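Long-range contacts in ornithine aminotransferase (Plasmodium falciparum, PDB 3LG0), which catalyses the pyridoxal-phosphate-dependent transfer of the delta-amino group of ornithine to 2-oxoglutarate, giving glutamate semialdehyde and glutamate: residues P65-A70 with V304-V309; F85-L90 with G295-A300; I140-N145 with P172-V177; C350-K355 with V383-P388. One frame throughout, in Å; residues are numbered along the deposited sequence.

Contact 1: residues P65-A70 with V304-V309; sequences PDILNA and VEALKV
Two nearly antiparallel helical turns, 65-70 and 304-309, pack side by side with their axes 8.8 Å apart at closest approach. The close approach is consistent with the alanines at the interface, Ala70 and Ala306: the methyl of Ala70 meets Glu305 almost head-on, CB to CB at 3.3 Å, a tight fit. Glu305 leaves this point with CG anti to its backbone N (chi1 -177°), which lays CG over Ala70 CB and the carbonyl oxygen of Asp66. A bend at chi2 (61°) then turns the carboxylate along the groove until its OE2 stands 3.5 Å from Asp66 CB. Asp66, with CG anti to its own carbonyl carbon, crosses this chain obliquely, and the two carboxylates are set steeply to each other, their planes 77° apart. Asp66 OD2 and Glu305 OE2 are 4.1 Å apart, so their like charges probably repel mildly and could raise the proton affinity of either group, although Asp66 lies at the solvent-exposed margin. Val309 lies beyond them, its CG2 swung anti to the carbonyl carbon and reaching Asp66 CB at 3.5 Å. On the buried flank Ile67 extends its CG1 branch across the groove, so that CD1 rests on Ala306 CB at 4.0 Å while CG1 meets Val309 CG2 at about a right angle. The interface is therefore apolar contact edged by acids. Ile67 also touches His268, and Val309 rests on Gln60 and His64. Leu307, on the far side of its helix, packs against helix 88-101, so helix 297-312 is sandwiched between that helix and helix 65-77.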
loop_
_atom_site.group_PDB
_atom_site.type_symbol
_atom_site.label_atom_id
_atom_site.label_comp_id
_atom_site.label_asym_id
_atom_site.label_seq_id
_atom_site.Cartn_x
_atom_site.Cartn_y
_atom_site.Cartn_z
ATOM N N PRO A 65 -11.363 -1.531 20.352
ATOM C CA PRO A 65 -12.766 -1.224 20.034
ATOM C C PRO A 65 -13.006 0.231 19.620
ATOM O O PRO A 65 -13.898 0.468 18.817
ATOM C CB PRO A 65 -13.508 -1.541 21.347
ATOM C CG PRO A 65 -12.559 -2.373 22.156
ATOM C CD PRO A 65 -11.187 -1.915 21.762
ATOM N N ASP A 66 -12.247 1.180 20.157
ATOM C CA ASP A 66 -12.411 2.579 19.762
ATOM C C ASP A 66 -12.024 2.761 18.293
ATOM O O ASP A 66 -12.751 3.387 17.521
ATOM C CB ASP A 66 -11.578 3.514 20.647
ATOM C CG ASP A 66 -12.165 3.683 22.031
ATOM O OD1 ASP A 66 -13.211 3.063 22.315
ATOM O OD2 ASP A 66 -11.578 4.426 22.840
ATOM N N ILE A 67 -10.887 2.195 17.901
ATOM C CA ILE A 67 -10.459 2.278 16.511
ATOM C C ILE A 67 -11.493 1.608 15.593
ATOM O O ILE A 67 -11.907 2.183 14.579
ATOM C CB ILE A 67 -9.065 1.679 16.325
ATOM C CG1 ILE A 67 -8.084 2.373 17.280
ATOM C CG2 ILE A 67 -8.599 1.841 14.896
ATOM C CD1 ILE A 67 -6.718 1.744 17.316
ATOM N N LEU A 68 -11.937 0.409 15.963
ATOM C CA LEU A 68 -12.969 -0.260 15.185
ATOM C C LEU A 68 -14.197 0.626 15.021
ATOM O O LEU A 68 -14.823 0.670 13.963
ATOM C CB LEU A 68 -13.372 -1.580 15.837
ATOM C CG LEU A 68 -14.518 -2.305 15.116
ATOM C CD1 LEU A 68 -14.269 -2.417 13.602
ATOM C CD2 LEU A 68 -14.780 -3.673 15.720
ATOM N N ASN A 69 -14.544 1.329 16.091
ATOM C CA ASN A 69 -15.694 2.202 16.077
ATOM C C ASN A 69 -15.544 3.360 15.085
ATOM O O ASN A 69 -16.461 3.659 14.306
ATOM C CB ASN A 69 -15.939 2.735 17.480
ATOM C CG ASN A 69 -17.348 3.156 17.678
ATOM O OD1 ASN A 69 -18.261 2.333 17.597
ATOM N ND2 ASN A 69 -17.552 4.446 17.915
ATOM N N ALA A 70 -14.383 4.012 15.106
ATOM C CA ALA A 70 -14.123 5.103 14.178
ATOM C C ALA A 70 -14.145 4.568 12.762
ATOM O O ALA A 70 -14.590 5.251 11.832
ATOM C CB ALA A 70 -12.801 5.785 14.482
ATOM N N VAL A 304 -6.798 9.364 12.888
ATOM C CA VAL A 304 -7.064 10.260 14.009
ATOM C C VAL A 304 -7.454 9.484 15.271
ATOM O O VAL A 304 -6.927 9.731 16.345
ATOM C CB VAL A 304 -8.160 11.299 13.679
ATOM C CG1 VAL A 304 -8.479 12.154 14.924
ATOM C CG2 VAL A 304 -7.714 12.194 12.521
ATOM N N GLU A 305 -8.369 8.533 15.137
ATOM C CA GLU A 305 -8.813 7.784 16.297
ATOM C C GLU A 305 -7.699 6.927 16.896
ATOM O O GLU A 305 -7.597 6.799 18.113
ATOM C CB GLU A 305 -10.035 6.921 15.986
ATOM C CG GLU A 305 -10.555 6.178 17.210
ATOM C CD GLU A 305 -10.993 7.131 18.321
ATOM O OE1 GLU A 305 -11.421 8.254 17.994
ATOM O OE2 GLU A 305 -10.904 6.766 19.514
ATOM N N ALA A 306 -6.860 6.348 16.046
ATOM C CA ALA A 306 -5.773 5.508 16.527
ATOM C C ALA A 306 -4.791 6.296 17.386
ATOM O O ALA A 306 -4.270 5.779 18.367
ATOM C CB ALA A 306 -5.056 4.831 15.347
ATOM N N LEU A 307 -4.528 7.545 17.015
ATOM C CA LEU A 307 -3.595 8.366 17.776
ATOM C C LEU A 307 -4.278 8.894 19.045
ATOM O O LEU A 307 -3.651 9.012 20.099
ATOM C CB LEU A 307 -3.022 9.511 16.919
ATOM C CG LEU A 307 -2.016 9.137 15.817
ATOM C CD1 LEU A 307 -1.092 10.294 15.495
ATOM C CD2 LEU A 307 -1.189 7.946 16.245
ATOM N N LYS A 308 -5.568 9.208 18.944
ATOM C CA LYS A 308 -6.329 9.583 20.124
ATOM C C LYS A 308 -6.284 8.478 21.178
ATOM O O LYS A 308 -6.094 8.747 22.359
ATOM C CB LYS A 308 -7.786 9.899 19.770
ATOM C CG LYS A 308 -8.031 11.316 19.265
ATOM C CD LYS A 308 -9.507 11.512 19.014
ATOM C CE LYS A 308 -9.794 12.645 18.025
ATOM N NZ LYS A 308 -9.227 13.961 18.444
ATOM N N VAL A 309 -6.476 7.235 20.750
ATOM C CA VAL A 309 -6.398 6.102 21.665
ATOM C C VAL A 309 -5.007 6.004 22.300
ATOM O O VAL A 309 -4.872 5.831 23.506
ATOM C CB VAL A 309 -6.776 4.780 20.956
ATOM C CG1 VAL A 309 -6.269 3.580 21.726
ATOM C CG2 VAL A 309 -8.278 4.702 20.769
#

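Contact 2: residues F85-L90 with G295-A300; sequences FFSDSL and GNPLAA
Gly295 opens the contact with a positive phi, a backbone conformation that calls for glycine and also lets Leu90 approach. Its carbonyl oxygen lies among the branches of Leu90, with Leu90 CD2 3.7 Å from Gly295 O; Leu90 holds CG anti to its backbone N. Asn296 turns away from 85-90 and N-caps the following helix: its OD1 accepts from Ala299 N at 2.8 Å in an almost straight bond (173° at the hydrogen), although the donor stands above the carbonyl plane. Its ND2 donates to Tyr293 O, which steadies the amide. Pro297 then presents its ring to both serines, CG lying 3.7 Å from Ser87 CB while the ring's CB meets Ser89 CB. The carbonyl oxygen of Pro297 is 3.0 Å from Ser89 OG, which is carried there by lying anti to the backbone N (chi1 -174°). Ala300 closes the segment, its methyl tucked 3.3 Å from Ser89 OG and 3.7 Å from Leu90 CA. Around this core, Phe86 and Ser87 pair as parallel beta strands with the second subunit. Two helix starts thus abut through serine, glycine and alanine together with Pro297 and Leu90. The first-turn amides are met by their own caps, Ala299 N by Asn296 and Leu90 N, weakly, by Ser87 OG, so these buried polar groups are satisfied locally while the contact across is largely van der Waals.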
loop_
_atom_site.group_PDB
_atom_site.type_symbol
_atom_site.label_atom_id
_atom_site.label_comp_id
_atom_site.label_asym_id
_atom_site.label_seq_id
_atom_site.Cartn_x
_atom_site.Cartn_y
_atom_site.Cartn_z
ATOM N N PHE A 85 -10.831 13.978 -6.341
ATOM C CA PHE A 85 -11.765 14.844 -5.621
ATOM C C PHE A 85 -11.280 15.053 -4.195
ATOM O O PHE A 85 -10.279 14.458 -3.783
ATOM C CB PHE A 85 -13.169 14.234 -5.608
ATOM C CG PHE A 85 -13.582 13.638 -6.921
ATOM C CD1 PHE A 85 -13.675 14.428 -8.044
ATOM C CD2 PHE A 85 -13.868 12.297 -7.033
ATOM C CE1 PHE A 85 -14.034 13.892 -9.268
ATOM C CE2 PHE A 85 -14.247 11.758 -8.249
ATOM C CZ PHE A 85 -14.325 12.559 -9.371
ATOM N N PHE A 86 -11.980 15.909 -3.454
ATOM C CA PHE A 86 -11.707 16.122 -2.044
ATOM C C PHE A 86 -12.673 15.265 -1.238
ATOM O O PHE A 86 -13.805 15.022 -1.656
ATOM C CB PHE A 86 -11.951 17.576 -1.664
ATOM C CG PHE A 86 -10.894 18.541 -2.150
ATOM C CD1 PHE A 86 -9.742 18.750 -1.412
ATOM C CD2 PHE A 86 -11.076 19.270 -3.317
ATOM C CE1 PHE A 86 -8.782 19.653 -1.826
ATOM C CE2 PHE A 86 -10.111 20.180 -3.752
ATOM C CZ PHE A 86 -8.968 20.373 -3.003
ATOM N N SER A 87 -12.237 14.817 -0.072
ATOM C CA SER A 87 -13.173 14.272 0.894
ATOM C C SER A 87 -13.156 15.176 2.107
ATOM O O SER A 87 -12.274 16.020 2.229
ATOM C CB SER A 87 -12.786 12.848 1.291
ATOM O OG SER A 87 -11.697 12.874 2.196
ATOM N N ASP A 88 -14.120 15.007 3.010
ATOM C CA ASP A 88 -14.147 15.824 4.217
ATOM C C ASP A 88 -13.156 15.306 5.254
ATOM O O ASP A 88 -12.537 16.081 5.991
ATOM C CB ASP A 88 -15.569 15.874 4.811
ATOM C CG ASP A 88 -16.083 14.496 5.227
ATOM O OD1 ASP A 88 -15.787 13.500 4.525
ATOM O OD2 ASP A 88 -16.793 14.406 6.252
ATOM N N SER A 89 -12.995 13.988 5.299
ATOM C CA SER A 89 -12.198 13.344 6.341
ATOM C C SER A 89 -10.696 13.614 6.237
ATOM O O SER A 89 -10.016 13.757 7.253
ATOM C CB SER A 89 -12.473 11.834 6.344
ATOM O OG SER A 89 -11.826 11.213 7.432
ATOM N N LEU A 90 -10.160 13.689 5.019
ATOM C CA LEU A 90 -8.704 13.855 4.866
ATOM C C LEU A 90 -8.128 15.068 5.591
ATOM O O LEU A 90 -7.158 14.944 6.351
ATOM C CB LEU A 90 -8.291 13.890 3.390
ATOM C CG LEU A 90 -6.787 14.089 3.178
ATOM C CD1 LEU A 90 -6.032 13.028 3.989
ATOM C CD2 LEU A 90 -6.400 14.059 1.686
ATOM N N GLY A 295 -4.540 8.721 1.431
ATOM C CA GLY A 295 -5.363 9.871 1.785
ATOM C C GLY A 295 -6.860 9.630 1.652
ATOM O O GLY A 295 -7.641 10.569 1.679
ATOM N N ASN A 296 -7.272 8.378 1.517
ATOM C CA ASN A 296 -8.698 8.081 1.447
ATOM C C ASN A 296 -9.395 8.406 2.790
ATOM O O ASN A 296 -8.780 8.370 3.854
ATOM C CB ASN A 296 -8.933 6.625 1.021
ATOM C CG ASN A 296 -8.619 5.637 2.129
ATOM O OD1 ASN A 296 -9.380 5.495 3.107
ATOM N ND2 ASN A 296 -7.494 4.949 1.992
ATOM N N PRO A 297 -10.686 8.733 2.735
ATOM C CA PRO A 297 -11.481 9.134 3.905
ATOM C C PRO A 297 -11.488 8.103 5.038
ATOM O O PRO A 297 -11.496 8.498 6.192
ATOM C CB PRO A 297 -12.893 9.294 3.350
ATOM C CG PRO A 297 -12.787 9.229 1.884
ATOM C CD PRO A 297 -11.468 8.704 1.490
ATOM N N LEU A 298 -11.511 6.815 4.715
ATOM C CA LEU A 298 -11.538 5.785 5.740
ATOM C C LEU A 298 -10.233 5.747 6.542
ATOM O O LEU A 298 -10.250 5.732 7.779
ATOM C CB LEU A 298 -11.860 4.430 5.125
ATOM C CG LEU A 298 -12.022 3.247 6.080
ATOM C CD1 LEU A 298 -13.026 3.548 7.200
ATOM C CD2 LEU A 298 -12.458 2.034 5.276
ATOM N N ALA A 299 -9.105 5.761 5.841
ATOM C CA ALA A 299 -7.811 5.838 6.509
ATOM C C ALA A 299 -7.700 7.098 7.378
ATOM O O ALA A 299 -7.155 7.068 8.483
ATOM C CB ALA A 299 -6.679 5.798 5.487
ATOM N N ALA A 300 -8.194 8.213 6.866
ATOM C CA ALA A 300 -8.077 9.485 7.567
ATOM C C ALA A 300 -8.784 9.426 8.923
ATOM O O ALA A 300 -8.238 9.867 9.929
ATOM C CB ALA A 300 -8.643 10.617 6.697
#

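Contact 3: residues I140-N145 with P172-V177; sequences IIVCNN and PNFLKV
Strands 140-143 and 174-177 run parallel, and four main-chain bonds tie them in turn: Ile140 N to Asn173 O, Leu175 N to Ile140 O, Val142 N to Leu175 O and Val177 N to Val142 O. The first is the straightest, 177° at the hydrogen over 2.9 Å, yet its donor stands above the carbonyl plane of Asn173, whereas the last two donors lie nearly along the C=O axis. Close packing of apolar branches accompanies these bonds along the strand core. On one face Phe174 lies alongside Ile140, both pointing the same way, and CE2 of the ring meets Ile140 CB at 3.9 Å while CD2 touches Val142 CG1. On the other Ile141, with CG2 anti to its backbone N, sets that methyl 3.9 Å from Val177 CG2 and leans CG1 on Leu175 CB at 4.0 Å. The solvent side differs in kind. Exposed Lys176 runs out fully extended beyond CG beside Val142, CG to CG2 3.9 Å, and exposed Asn144 crosses it at about a right angle, its OD1 merely resting 3.9 Å from the aliphatic Lys176 CD. The connection between the strands includes the unmodelled residues 148-169, where Cys154 and Cys163 are thought to form a reversible disulfide. Strand 174-177 is outermost in its mixed sheet within this chain; strand 194-199 pairs with 139-143 on the inner side, through main-chain bonds of Ile141 with Ala196 and Ile198. Helix 112-129 backs the face of Ile140 and Phe174, where Tyr120 meets Phe174 edge-to-face; helix 182-189 lies against Ile141, Leu175 and Val177.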
loop_
_atom_site.group_PDB
_atom_site.type_symbol
_atom_site.label_atom_id
_atom_site.label_comp_id
_atom_site.label_asym_id
_atom_site.label_seq_id
_atom_site.Cartn_x
_atom_site.Cartn_y
_atom_site.Cartn_z
ATOM N N ILE A 140 21.599 11.175 -1.330
ATOM C CA ILE A 140 21.035 10.955 -0.006
ATOM C C ILE A 140 21.945 10.030 0.797
ATOM O O ILE A 140 22.399 8.988 0.316
ATOM C CB ILE A 140 19.624 10.315 -0.068
ATOM C CG1 ILE A 140 18.645 11.208 -0.823
ATOM C CG2 ILE A 140 19.110 10.004 1.351
ATOM C CD1 ILE A 140 17.343 10.489 -1.206
ATOM N N ILE A 141 22.203 10.410 2.031
ATOM C CA ILE A 141 22.997 9.578 2.910
ATOM C C ILE A 141 22.082 8.678 3.741
ATOM O O ILE A 141 21.110 9.150 4.319
ATOM C CB ILE A 141 23.842 10.460 3.849
ATOM C CG1 ILE A 141 24.816 11.314 3.030
ATOM C CG2 ILE A 141 24.569 9.605 4.880
ATOM C CD1 ILE A 141 25.447 12.437 3.819
ATOM N N VAL A 142 22.394 7.387 3.791
ATOM C CA VAL A 142 21.689 6.474 4.678
ATOM C C VAL A 142 22.671 5.664 5.493
ATOM O O VAL A 142 23.867 5.651 5.208
ATOM C CB VAL A 142 20.810 5.511 3.892
ATOM C CG1 VAL A 142 19.608 6.251 3.336
ATOM C CG2 VAL A 142 21.619 4.858 2.771
ATOM N N CYS A 143 22.173 4.986 6.515
ATOM C CA CYS A 143 23.054 4.153 7.317
ATOM C C CYS A 143 23.209 2.756 6.766
ATOM O O CYS A 143 22.360 2.267 6.021
ATOM C CB CYS A 143 22.623 4.121 8.760
ATOM S SG CYS A 143 22.924 5.688 9.508
ATOM N N ASN A 144 24.297 2.117 7.178
ATOM C CA ASN A 144 24.846 0.960 6.485
ATOM C C ASN A 144 24.037 -0.335 6.546
ATOM O O ASN A 144 23.677 -0.902 5.508
ATOM C CB ASN A 144 26.277 0.704 6.963
ATOM C CG ASN A 144 27.242 0.529 5.815
ATOM O OD1 ASN A 144 26.908 -0.075 4.798
ATOM N ND2 ASN A 144 28.445 1.073 5.963
ATOM N N ASN A 145 23.758 -0.814 7.752
ATOM C CA ASN A 145 23.214 -2.164 7.897
ATOM C C ASN A 145 21.703 -2.198 7.913
ATOM O O ASN A 145 21.085 -3.256 7.814
ATOM C CB ASN A 145 23.755 -2.835 9.163
ATOM C CG ASN A 145 25.173 -3.343 8.995
ATOM O OD1 ASN A 145 25.601 -3.659 7.886
ATOM N ND2 ASN A 145 25.908 -3.430 10.099
ATOM N N PRO A 172 22.531 3.616 -6.505
ATOM C CA PRO A 172 22.913 4.965 -6.944
ATOM C C PRO A 172 22.455 6.106 -6.029
ATOM O O PRO A 172 21.333 6.124 -5.531
ATOM C CB PRO A 172 22.247 5.079 -8.316
ATOM C CG PRO A 172 22.247 3.678 -8.830
ATOM C CD PRO A 172 22.011 2.803 -7.619
ATOM N N ASN A 173 23.350 7.059 -5.819
ATOM C CA ASN A 173 23.027 8.295 -5.119
ATOM C C ASN A 173 22.513 8.061 -3.716
ATOM O O ASN A 173 21.864 8.914 -3.118
ATOM C CB ASN A 173 22.073 9.146 -5.936
ATOM C CG ASN A 173 22.784 9.874 -7.057
ATOM O OD1 ASN A 173 23.937 10.281 -6.905
ATOM N ND2 ASN A 173 22.104 10.045 -8.188
ATOM N N PHE A 174 22.830 6.884 -3.202
ATOM C CA PHE A 174 22.708 6.619 -1.788
ATOM C C PHE A 174 24.093 6.388 -1.206
ATOM O O PHE A 174 24.748 5.388 -1.504
ATOM C CB PHE A 174 21.786 5.426 -1.541
ATOM C CG PHE A 174 20.330 5.769 -1.651
ATOM C CD1 PHE A 174 19.633 5.528 -2.816
ATOM C CD2 PHE A 174 19.671 6.358 -0.593
ATOM C CE1 PHE A 174 18.298 5.852 -2.909
ATOM C CE2 PHE A 174 18.342 6.690 -0.691
ATOM C CZ PHE A 174 17.654 6.435 -1.840
ATOM N N LEU A 175 24.545 7.348 -0.408
ATOM C CA LEU A 175 25.835 7.253 0.252
ATOM C C LEU A 175 25.626 6.561 1.579
ATOM O O LEU A 175 24.774 6.963 2.368
ATOM C CB LEU A 175 26.433 8.648 0.485
ATOM C CG LEU A 175 26.642 9.567 -0.727
ATOM C CD1 LEU A 175 27.230 10.898 -0.281
ATOM C CD2 LEU A 175 27.516 8.927 -1.798
ATOM N N LYS A 176 26.406 5.518 1.835
ATOM C CA LYS A 176 26.226 4.731 3.050
ATOM C C LYS A 176 27.310 4.996 4.085
ATOM O O LYS A 176 28.495 4.878 3.800
ATOM C CB LYS A 176 26.146 3.240 2.716
ATOM C CG LYS A 176 24.865 2.847 1.991
ATOM C CD LYS A 176 24.615 1.344 2.044
ATOM C CE LYS A 176 23.311 0.974 1.342
ATOM N NZ LYS A 176 23.009 -0.482 1.450
ATOM N N VAL A 177 26.889 5.369 5.283
ATOM C CA VAL A 177 27.791 5.527 6.404
ATOM C C VAL A 177 27.400 4.589 7.545
ATOM O O VAL A 177 26.254 4.155 7.640
ATOM C CB VAL A 177 27.759 6.959 6.940
ATOM C CG1 VAL A 177 28.201 7.939 5.862
ATOM C CG2 VAL A 177 26.365 7.297 7.470
#

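Contact 4: residues C350-K355 with V383-P388; sequences CAIEFK and VRLTPP
Strands 349-354 and 382-385 are antiparallel neighbours in the seven-stranded mixed sheet that joins N-terminal strands (31-50) to C-terminal ones (340-385), and they meet through two hydrogen-bonded pairs around a non-hydrogen-bonded one. In the Cys350-Leu385 pair, Leu385 N donates to Cys350 O at 2.8 Å and Cys350 N donates back to Leu385 O, the second bond markedly bent (138° at the hydrogen); both donors sit above the acceptor carbonyl planes. Ile352 with Val383 is more regular: both donors lie in the carbonyl planes, and Val383 N reaches Ile352 O at 2.9 Å along an almost straight line (174°). Between them Ala351 faces Arg384, its CA 3.1 Å from Val383 O. This pairing lies inside the sheet, strand 340-346 running beyond 349-354 and strand 373-378 beyond 382-385, while helix 361-370 belongs to the excursion that connects the two strands. The apolar face holds Ile352, whose CG1, anti to the carbonyl carbon, comes obliquely to Leu385 CD1 at 3.6 Å. Phe354 carries Ile352 CG2 over one face of its ring, offset toward the rim, and brings CE2 to Val383 CG2 at 3.7 Å. Helix 361-370 covers Val383 and Phe354; helix 315-333 covers Cys350 and Leu385. On the other face Arg384 starts with CG anti to its backbone N and then bends at chi2 and chi3, its side chain about 9 Å from that of Lys262, the probable cofactor lysine. Beyond the strand, Thr386 sets CG2 3.9 Å from Cys350 N while its OG1 is bonded to Leu52 O.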
loop_
_atom_site.group_PDB
_atom_site.type_symbol
_atom_site.label_atom_id
_atom_site.label_comp_id
_atom_site.label_asym_id
_atom_site.label_seq_id
_atom_site.Cartn_x
_atom_site.Cartn_y
_atom_site.Cartn_z
ATOM N N CYS A 350 12.488 -3.782 22.170
ATOM C CA CYS A 350 13.538 -4.604 22.756
ATOM C C CYS A 350 13.930 -5.747 21.850
ATOM O O CYS A 350 13.220 -6.071 20.905
ATOM C CB CYS A 350 13.080 -5.157 24.099
ATOM S SG CYS A 350 12.308 -3.900 25.139
ATOM N N ALA A 351 15.075 -6.354 22.150
ATOM C CA ALA A 351 15.568 -7.491 21.394
ATOM C C ALA A 351 16.596 -8.257 22.222
ATOM O O ALA A 351 17.187 -7.717 23.151
ATOM C CB ALA A 351 16.170 -7.027 20.079
ATOM N N ILE A 352 16.780 -9.530 21.907
ATOM C CA ILE A 352 17.883 -10.276 22.475
ATOM C C ILE A 352 18.697 -10.754 21.305
ATOM O O ILE A 352 18.162 -11.384 20.405
ATOM C CB ILE A 352 17.421 -11.492 23.308
ATOM C CG1 ILE A 352 16.561 -11.051 24.490
ATOM C CG2 ILE A 352 18.625 -12.263 23.820
ATOM C CD1 ILE A 352 16.023 -12.215 25.311
ATOM N N GLU A 353 19.983 -10.436 21.290
ATOM C CA GLU A 353 20.868 -11.002 20.282
ATOM C C GLU A 353 21.520 -12.262 20.847
ATOM O O GLU A 353 21.962 -12.252 21.974
ATOM C CB GLU A 353 21.939 -10.004 19.862
ATOM C CG GLU A 353 22.998 -10.628 18.982
ATOM C CD GLU A 353 23.928 -9.617 18.346
ATOM O OE1 GLU A 353 23.704 -8.397 18.507
ATOM O OE2 GLU A 353 24.883 -10.048 17.664
ATOM N N PHE A 354 21.550 -13.340 20.061
ATOM C CA PHE A 354 22.117 -14.623 20.483
ATOM C C PHE A 354 23.429 -14.901 19.762
ATOM O O PHE A 354 23.663 -14.377 18.676
ATOM C CB PHE A 354 21.126 -15.768 20.203
ATOM C CG PHE A 354 19.903 -15.721 21.061
ATOM C CD1 PHE A 354 19.898 -16.319 22.316
ATOM C CD2 PHE A 354 18.772 -15.044 20.631
ATOM C CE1 PHE A 354 18.778 -16.251 23.117
ATOM C CE2 PHE A 354 17.653 -14.966 21.424
ATOM C CZ PHE A 354 17.647 -15.578 22.671
ATOM N N LYS A 355 24.276 -15.728 20.368
ATOM C CA LYS A 355 25.483 -16.218 19.702
ATOM C C LYS A 355 25.066 -17.277 18.678
ATOM O O LYS A 355 24.874 -18.453 19.024
ATOM C CB LYS A 355 26.487 -16.838 20.707
ATOM C CG LYS A 355 26.569 -16.178 22.083
ATOM C CD LYS A 355 27.627 -15.109 22.151
ATOM C CE LYS A 355 28.864 -15.587 22.881
ATOM N NZ LYS A 355 28.631 -15.704 24.351
ATOM N N VAL A 383 16.336 -11.744 18.173
ATOM C CA VAL A 383 14.912 -11.991 18.360
ATOM C C VAL A 383 14.267 -10.688 18.818
ATOM O O VAL A 383 14.767 -10.013 19.715
ATOM C CB VAL A 383 14.664 -13.112 19.392
ATOM C CG1 VAL A 383 13.200 -13.173 19.796
ATOM C CG2 VAL A 383 15.116 -14.456 18.842
ATOM N N ARG A 384 13.157 -10.335 18.180
ATOM C CA ARG A 384 12.426 -9.103 18.450
ATOM C C ARG A 384 11.543 -9.258 19.701
ATOM O O ARG A 384 10.857 -10.266 19.885
ATOM C CB ARG A 384 11.582 -8.766 17.212
ATOM C CG ARG A 384 10.811 -7.460 17.251
ATOM C CD ARG A 384 11.732 -6.260 17.351
ATOM N NE ARG A 384 12.611 -6.087 16.189
ATOM C CZ ARG A 384 12.326 -5.313 15.147
ATOM N NH1 ARG A 384 11.172 -4.678 15.096
ATOM N NH2 ARG A 384 13.183 -5.187 14.148
ATOM N N LEU A 385 11.566 -8.276 20.582
ATOM C CA LEU A 385 10.695 -8.316 21.742
ATOM C C LEU A 385 9.931 -7.002 21.789
ATOM O O LEU A 385 10.416 -6.022 22.355
ATOM C CB LEU A 385 11.504 -8.530 23.028
ATOM C CG LEU A 385 12.153 -9.903 23.197
ATOM C CD1 LEU A 385 13.114 -9.922 24.359
ATOM C CD2 LEU A 385 11.099 -10.982 23.357
ATOM N N THR A 386 8.756 -6.976 21.164
ATOM C CA THR A 386 7.969 -5.751 21.062
ATOM C C THR A 386 6.488 -6.033 21.204
ATOM O O THR A 386 5.801 -6.244 20.203
ATOM C CB THR A 386 8.199 -5.004 19.720
ATOM O OG1 THR A 386 7.974 -5.903 18.633
ATOM C CG2 THR A 386 9.621 -4.461 19.622
ATOM N N PRO A 387 5.989 -6.024 22.452
ATOM C CA PRO A 387 4.582 -6.262 22.802
ATOM C C PRO A 387 3.739 -5.022 22.608
ATOM O O PRO A 387 4.256 -3.911 22.609
ATOM C CB PRO A 387 4.645 -6.552 24.300
ATOM C CG PRO A 387 5.816 -5.731 24.772
ATOM C CD PRO A 387 6.827 -5.800 23.642
ATOM N N PRO A 388 2.432 -5.199 22.445
ATOM C CA PRO A 388 1.605 -3.999 22.397
ATOM C C PRO A 388 1.822 -3.191 23.678
ATOM O O PRO A 388 2.133 -3.768 24.734
ATOM C CB PRO A 388 0.179 -4.560 22.346
ATOM C CG PRO A 388 0.332 -5.946 21.826
ATOM C CD PRO A 388 1.640 -6.436 22.360
#

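How the contacts relate
Contacts 1 and 2 share helix 297-312 and have centres 16 Å apart: contact 2 uses its first turn, against the start of helix 88-101 next to the second subunit, and contact 1 a section further along, against helix 65-77. Contact 3 lies across the chain's centre from contact 1, 37 Å between centres, at the edge of the sheet that contains strands 139-143 and 174-177. Contact 4 belongs to the second seven-stranded sheet, with nearest atoms about 10 Å from both contact 1 and contact 3. Contacts 1 and 4 approach the cofactor region: side chains of Ala306 and Arg384 lie about 10 and 9 Å from that of Lys262, the probable attachment lysine, whereas contacts 2 and 3 are remote from it.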